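Local atomic coordinates of putative glutaryl-CoA dehydrogenase (PDB entry 2EBA), a protein that belongs to the acyl-CoA dehydrogenase family, forms an assembly of four chains and binds flavin-adenine dinucleotide. Residues P13-V18 against G69-A74; F25-A30 against L82-S87. One frame throughout, in Å; residues are numbered along the deposited sequence.

Interaction 1: residues P13-V18 against G69-A74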
loop_
_atom_site.group_PDB
_atom_site.type_symbol
_atom_site.label_atom_id
_atom_site.label_comp_id
_atom_site.label_asym_id
_atom_site.label_seq_id
_atom_site.Cartn_x
_atom_site.Cartn_y
_atom_site.Cartn_z
ATOM N N PRO A 13 -33.189 -14.616 15.836
ATOM C CA PRO A 13 -32.915 -14.932 17.237
ATOM C C PRO A 13 -32.112 -16.234 17.340
ATOM O O PRO A 13 -31.235 -16.358 18.192
ATOM C CB PRO A 13 -34.308 -15.085 17.821
ATOM C CG PRO A 13 -35.088 -14.100 17.029
ATOM C CD PRO A 13 -34.620 -14.352 15.631
ATOM N N GLU A 14 -32.428 -17.197 16.473
ATOM C CA GLU A 14 -31.742 -18.494 16.454
ATOM C C GLU A 14 -30.260 -18.312 16.128
ATOM O O GLU A 14 -29.392 -18.874 16.789
ATOM C CB GLU A 14 -32.373 -19.420 15.404
ATOM C CG GLU A 14 -31.817 -20.858 15.413
ATOM C CD GLU A 14 -31.891 -21.560 14.044
ATOM O OE1 GLU A 14 -31.137 -21.161 13.120
ATOM O OE2 GLU A 14 -32.701 -22.510 13.893
ATOM N N GLU A 15 -29.986 -17.527 15.093
ATOM C CA GLU A 15 -28.618 -17.262 14.677
ATOM C C GLU A 15 -27.857 -16.562 15.789
ATOM O O GLU A 15 -26.700 -16.874 16.046
ATOM C CB GLU A 15 -28.618 -16.400 13.413
ATOM C CG GLU A 15 -29.387 -17.042 12.283
ATOM C CD GLU A 15 -29.548 -16.150 11.078
ATOM O OE1 GLU A 15 -29.756 -14.931 11.250
ATOM O OE2 GLU A 15 -29.486 -16.673 9.950
ATOM N N LYS A 16 -28.513 -15.620 16.458
ATOM C CA LYS A 16 -27.857 -14.890 17.526
ATOM C C LYS A 16 -27.543 -15.760 18.716
ATOM O O LYS A 16 -26.554 -15.504 19.426
ATOM C CB LYS A 16 -28.686 -13.664 17.932
ATOM C CG LYS A 16 -28.602 -12.557 16.890
ATOM C CD LYS A 16 -29.220 -11.248 17.333
ATOM C CE LYS A 16 -30.722 -11.340 17.404
ATOM N NZ LYS A 16 -31.286 -9.991 17.229
ATOM N N GLU A 17 -28.327 -16.803 18.965
ATOM C CA GLU A 17 -27.950 -17.611 20.098
ATOM C C GLU A 17 -26.924 -18.683 19.708
ATOM O O GLU A 17 -26.249 -19.221 20.619
ATOM C CB GLU A 17 -29.171 -18.222 20.807
ATOM C CG GLU A 17 -29.118 -18.024 22.339
ATOM C CD GLU A 17 -28.412 -19.176 23.068
ATOM O OE1 GLU A 17 -28.467 -20.326 22.569
ATOM O OE2 GLU A 17 -27.821 -18.950 24.150
ATOM N N VAL A 18 -26.750 -19.020 18.417
ATOM C CA VAL A 18 -25.709 -20.016 18.147
ATOM C C VAL A 18 -24.400 -19.243 18.376
ATOM O O VAL A 18 -23.383 -19.832 18.766
ATOM C CB VAL A 18 -25.762 -20.669 16.711
ATOM C CG1 VAL A 18 -27.194 -21.026 16.369
ATOM C CG2 VAL A 18 -25.138 -19.779 15.698
ATOM N N GLY A 69 -29.523 -28.434 10.708
ATOM C CA GLY A 69 -30.460 -27.735 9.852
ATOM C C GLY A 69 -30.611 -26.239 10.105
ATOM O O GLY A 69 -31.690 -25.692 9.890
ATOM N N VAL A 70 -29.554 -25.572 10.564
ATOM C CA VAL A 70 -29.651 -24.138 10.805
ATOM C C VAL A 70 -29.197 -23.408 9.560
ATOM O O VAL A 70 -28.804 -24.040 8.585
ATOM C CB VAL A 70 -28.808 -23.695 12.006
ATOM C CG1 VAL A 70 -29.269 -24.428 13.243
ATOM C CG2 VAL A 70 -27.339 -23.953 11.741
ATOM N N SER A 71 -29.251 -22.079 9.601
ATOM C CA SER A 71 -28.894 -21.252 8.448
ATOM C C SER A 71 -27.420 -21.157 8.134
ATOM O O SER A 71 -26.569 -21.561 8.919
ATOM C CB SER A 71 -29.424 -19.834 8.633
ATOM O OG SER A 71 -28.644 -19.131 9.586
ATOM N N SER A 72 -27.132 -20.603 6.965
ATOM C CA SER A 72 -25.762 -20.408 6.529
ATOM C C SER A 72 -25.146 -19.349 7.421
ATOM O O SER A 72 -23.985 -19.452 7.799
ATOM C CB SER A 72 -25.717 -19.963 5.068
ATOM O OG SER A 72 -26.037 -21.048 4.213
ATOM N N ALA A 73 -25.935 -18.335 7.768
ATOM C CA ALA A 73 -25.449 -17.276 8.636
ATOM C C ALA A 73 -24.962 -17.925 9.940
ATOM O O ALA A 73 -23.892 -17.594 10.456
ATOM C CB ALA A 73 -26.565 -16.278 8.914
ATOM N N ALA A 74 -25.745 -18.870 10.452
ATOM C CA ALA A 74 -25.403 -19.568 11.689
ATOM C C ALA A 74 -24.097 -20.337 11.540
ATOM O O ALA A 74 -23.296 -20.381 12.469
ATOM C CB ALA A 74 -26.544 -20.525 12.098
#
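Glu15 and Ser71 carry the polar centre of this contact. The hydroxyl OG of Ser71 donates to OE2 of Glu15 at 2.6 Å, and the carboxylate oxygen receives it on the anti lone pair, the one facing away from OE1. The same OG accepts from Ala74 N at 3.0 Å, with an N-H...O angle of 157°. Ser71 is the N-cap of the helix that begins at Ser72, so one hydroxyl both caps that helix and reaches across to the other. With chi1 at 74°, OG sits between the backbone N and the carbonyl carbon of Ser71, where it meets both Ala74 N and Glu15 OE2. Glu15 OE2 also lies against the methyl of Ala73, a tight approach.

Two apolar or mixed approaches flank this bond. Toward solvent, Glu14 turns its carboxylate to Val70, and OE1 lies 3.6 Å from Val70 CB without a polar bond. One turn further along its helix, Val18 places CG2 3.9 Å from Ala74 CB and 3.8 Å from Ala74 O.

The Glu15 carboxylate is buried and has further partners. OE2 makes a salt bridge to Arg306, and OE1 accepts from Thr12 N. Ser71, Arg306 and the N-H of Thr12 would probably favour a charged carboxylate and limit its rotation.

The contact joins the start of helix 13-29 to the start of helix 72-85. Helix 281-309 lies against Ser71, Ser72 and Ala73, and Ser72 OG is hydrogen-bonded to Asp309. The C-terminal part of that helix thus meets the first turns of helices 13-29 and 72-85.

Interaction 2: residues F25-A30 against L82-S87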
loop_
_atom_site.group_PDB
_atom_site.type_symbol
_atom_site.label_atom_id
_atom_site.label_comp_id
_atom_site.label_asym_id
_atom_site.label_seq_id
_atom_site.Cartn_x
_atom_site.Cartn_y
_atom_site.Cartn_z
ATOM N N PHE A 25 -19.031 -21.775 25.093
ATOM C CA PHE A 25 -18.336 -23.052 25.076
ATOM C C PHE A 25 -16.843 -22.896 24.845
ATOM O O PHE A 25 -16.051 -23.325 25.674
ATOM C CB PHE A 25 -18.986 -23.941 24.038
ATOM C CG PHE A 25 -18.081 -24.941 23.445
ATOM C CD1 PHE A 25 -17.473 -25.919 24.240
ATOM C CD2 PHE A 25 -17.811 -24.910 22.088
ATOM C CE1 PHE A 25 -16.586 -26.849 23.671
ATOM C CE2 PHE A 25 -16.943 -25.837 21.516
ATOM C CZ PHE A 25 -16.326 -26.806 22.318
ATOM N N LEU A 26 -16.475 -22.230 23.759
ATOM C CA LEU A 26 -15.068 -22.049 23.420
ATOM C C LEU A 26 -14.214 -21.297 24.398
ATOM O O LEU A 26 -12.988 -21.491 24.474
ATOM C CB LEU A 26 -14.963 -21.330 22.101
ATOM C CG LEU A 26 -15.431 -22.212 20.988
ATOM C CD1 LEU A 26 -15.771 -21.298 19.834
ATOM C CD2 LEU A 26 -14.340 -23.217 20.646
ATOM N N GLU A 27 -14.874 -20.397 25.103
ATOM C CA GLU A 27 -14.217 -19.530 26.041
ATOM C C GLU A 27 -13.892 -20.207 27.335
ATOM O O GLU A 27 -12.945 -19.823 28.042
ATOM C CB GLU A 27 -15.116 -18.353 26.313
ATOM C CG GLU A 27 -14.381 -17.169 26.816
ATOM C CD GLU A 27 -14.840 -15.941 26.081
ATOM O OE1 GLU A 27 -15.988 -15.492 26.301
ATOM O OE2 GLU A 27 -14.063 -15.439 25.251
ATOM N N LYS A 28 -14.677 -21.201 27.712
ATOM C CA LYS A 28 -14.354 -21.829 28.953
ATOM C C LYS A 28 -13.602 -23.125 28.667
ATOM O O LYS A 28 -12.807 -23.575 29.489
ATOM C CB LYS A 28 -15.607 -22.085 29.769
ATOM C CG LYS A 28 -16.034 -23.516 29.854
ATOM C CD LYS A 28 -16.674 -23.675 31.216
ATOM C CE LYS A 28 -17.255 -25.056 31.411
ATOM N NZ LYS A 28 -17.199 -25.312 32.876
ATOM N N GLU A 29 -13.824 -23.712 27.493
ATOM C CA GLU A 29 -13.202 -24.987 27.171
ATOM C C GLU A 29 -12.017 -24.991 26.224
ATOM O O GLU A 29 -11.266 -25.966 26.219
ATOM C CB GLU A 29 -14.249 -25.955 26.658
ATOM C CG GLU A 29 -14.974 -26.697 27.750
ATOM C CD GLU A 29 -15.990 -27.691 27.203
ATOM O OE1 GLU A 29 -17.188 -27.530 27.514
ATOM O OE2 GLU A 29 -15.603 -28.627 26.453
ATOM N N ALA A 30 -11.842 -23.946 25.418
ATOM C CA ALA A 30 -10.734 -23.961 24.466
ATOM C C ALA A 30 -9.740 -22.801 24.569
ATOM O O ALA A 30 -8.529 -23.031 24.520
ATOM C CB ALA A 30 -11.268 -24.054 23.028
ATOM N N LEU A 82 -15.196 -19.779 16.243
ATOM C CA LEU A 82 -14.133 -20.771 16.238
ATOM C C LEU A 82 -12.785 -20.105 15.919
ATOM O O LEU A 82 -11.835 -20.205 16.699
ATOM C CB LEU A 82 -14.437 -21.856 15.200
ATOM C CG LEU A 82 -15.397 -22.982 15.590
ATOM C CD1 LEU A 82 -15.835 -23.717 14.350
ATOM C CD2 LEU A 82 -14.714 -23.934 16.551
ATOM N N GLU A 83 -12.723 -19.411 14.783
ATOM C CA GLU A 83 -11.507 -18.746 14.319
ATOM C C GLU A 83 -11.024 -17.695 15.290
ATOM O O GLU A 83 -9.827 -17.483 15.460
ATOM C CB GLU A 83 -11.754 -18.089 12.966
ATOM C CG GLU A 83 -10.487 -17.707 12.229
ATOM C CD GLU A 83 -10.380 -18.399 10.888
ATOM O OE1 GLU A 83 -11.441 -18.598 10.251
ATOM O OE2 GLU A 83 -9.248 -18.729 10.471
ATOM N N ARG A 84 -11.956 -17.023 15.950
ATOM C CA ARG A 84 -11.619 -15.995 16.913
ATOM C C ARG A 84 -10.721 -16.604 18.012
ATOM O O ARG A 84 -9.936 -15.907 18.669
ATOM C CB ARG A 84 -12.885 -15.465 17.513
ATOM C CG ARG A 84 -12.730 -14.426 18.578
ATOM C CD ARG A 84 -14.146 -14.057 18.961
ATOM N NE ARG A 84 -14.275 -13.396 20.253
ATOM C CZ ARG A 84 -14.102 -13.992 21.438
ATOM N NH1 ARG A 84 -13.776 -15.288 21.521
ATOM N NH2 ARG A 84 -14.277 -13.297 22.560
ATOM N N VAL A 85 -10.867 -17.906 18.221
ATOM C CA VAL A 85 -10.034 -18.566 19.214
ATOM C C VAL A 85 -8.755 -18.972 18.477
ATOM O O VAL A 85 -7.662 -18.551 18.848
ATOM C CB VAL A 85 -10.712 -19.815 19.782
ATOM C CG1 VAL A 85 -9.777 -20.489 20.750
ATOM C CG2 VAL A 85 -12.011 -19.439 20.477
ATOM N N ASP A 86 -8.913 -19.789 17.434
ATOM C CA ASP A 86 -7.793 -20.252 16.622
ATOM C C ASP A 86 -8.283 -20.823 15.291
ATOM O O ASP A 86 -9.262 -21.568 15.258
ATOM C CB ASP A 86 -7.009 -21.324 17.364
ATOM C CG ASP A 86 -5.716 -21.689 16.655
ATOM O OD1 ASP A 86 -4.708 -20.968 16.835
ATOM O OD2 ASP A 86 -5.716 -22.686 15.900
ATOM N N SER A 87 -7.593 -20.474 14.201
ATOM C CA SER A 87 -7.949 -20.940 12.857
ATOM C C SER A 87 -7.920 -22.473 12.749
ATOM O O SER A 87 -8.617 -23.059 11.922
ATOM C CB SER A 87 -6.992 -20.346 11.804
ATOM O OG SER A 87 -6.958 -18.927 11.827
#
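Leu26 meets Leu82 and Val85 in the apolar centre of this contact. The two leucine side chains cross at about a right angle, with CD2 of Leu26 4.2 Å from CD2 of Leu82. The other branch of Leu26, CD1, lies 3.9 Å from Leu82 N and so touches the backbone of the facing helix. Lower on the side chain, CB of Leu26 is 3.9 Å from Val85 CG2. Leu82 and Val85 are one turn apart, and Leu26 spans them both. Val85 turns its second methyl, CG1, to Ala30 CB at 4.5 Å, a looser approach.

The polar edge is formed by Glu27 and Arg84. Arg84 runs extended from CG to NE, and the bend at chi4 (-71°) sets CZ; NH2 is the nitrogen nearest Glu27. Glu27 OE2 lies near the guanidinium plane, at its edge, 3.4 Å from Arg84 NH2. The N-H...O angle is 162°, but the length makes the hydrogen bond of this salt bridge weak. The two planar groups are turned 60° apart. Arg84 has a second acidic partner, since NE makes a salt bridge to Glu257 on helix 235-269.

Leu89 of helix 87-107 touches both Ala30 and Leu82, and Phe51 of helix 48-54 touches Leu82. The arrangement is helix-to-helix packing within the all-helical N-terminal domain of the acyl-CoA dehydrogenase fold.

How the interactions relate
Interactions 1 and 2 join the same two helices, 13-29 and 72-85, at different levels. Their centres are 18 Å apart, and their nearest atoms are about 8 Å apart without touching. Along the chain the segments alternate: 13-18, 25-30, 69-74, 82-87. Start therefore meets start and end meets end, which means that the two helices run in the same general direction. The 13-18/69-74 contact is centred on a hydrogen bond, with apolar contacts beside it, and is only partly buried. The 25-30/82-87 contact is mostly apolar, buried and closer to the centre of the chain. All four segments belong to the N-terminal region, so both contacts join two helices of the same helical domain.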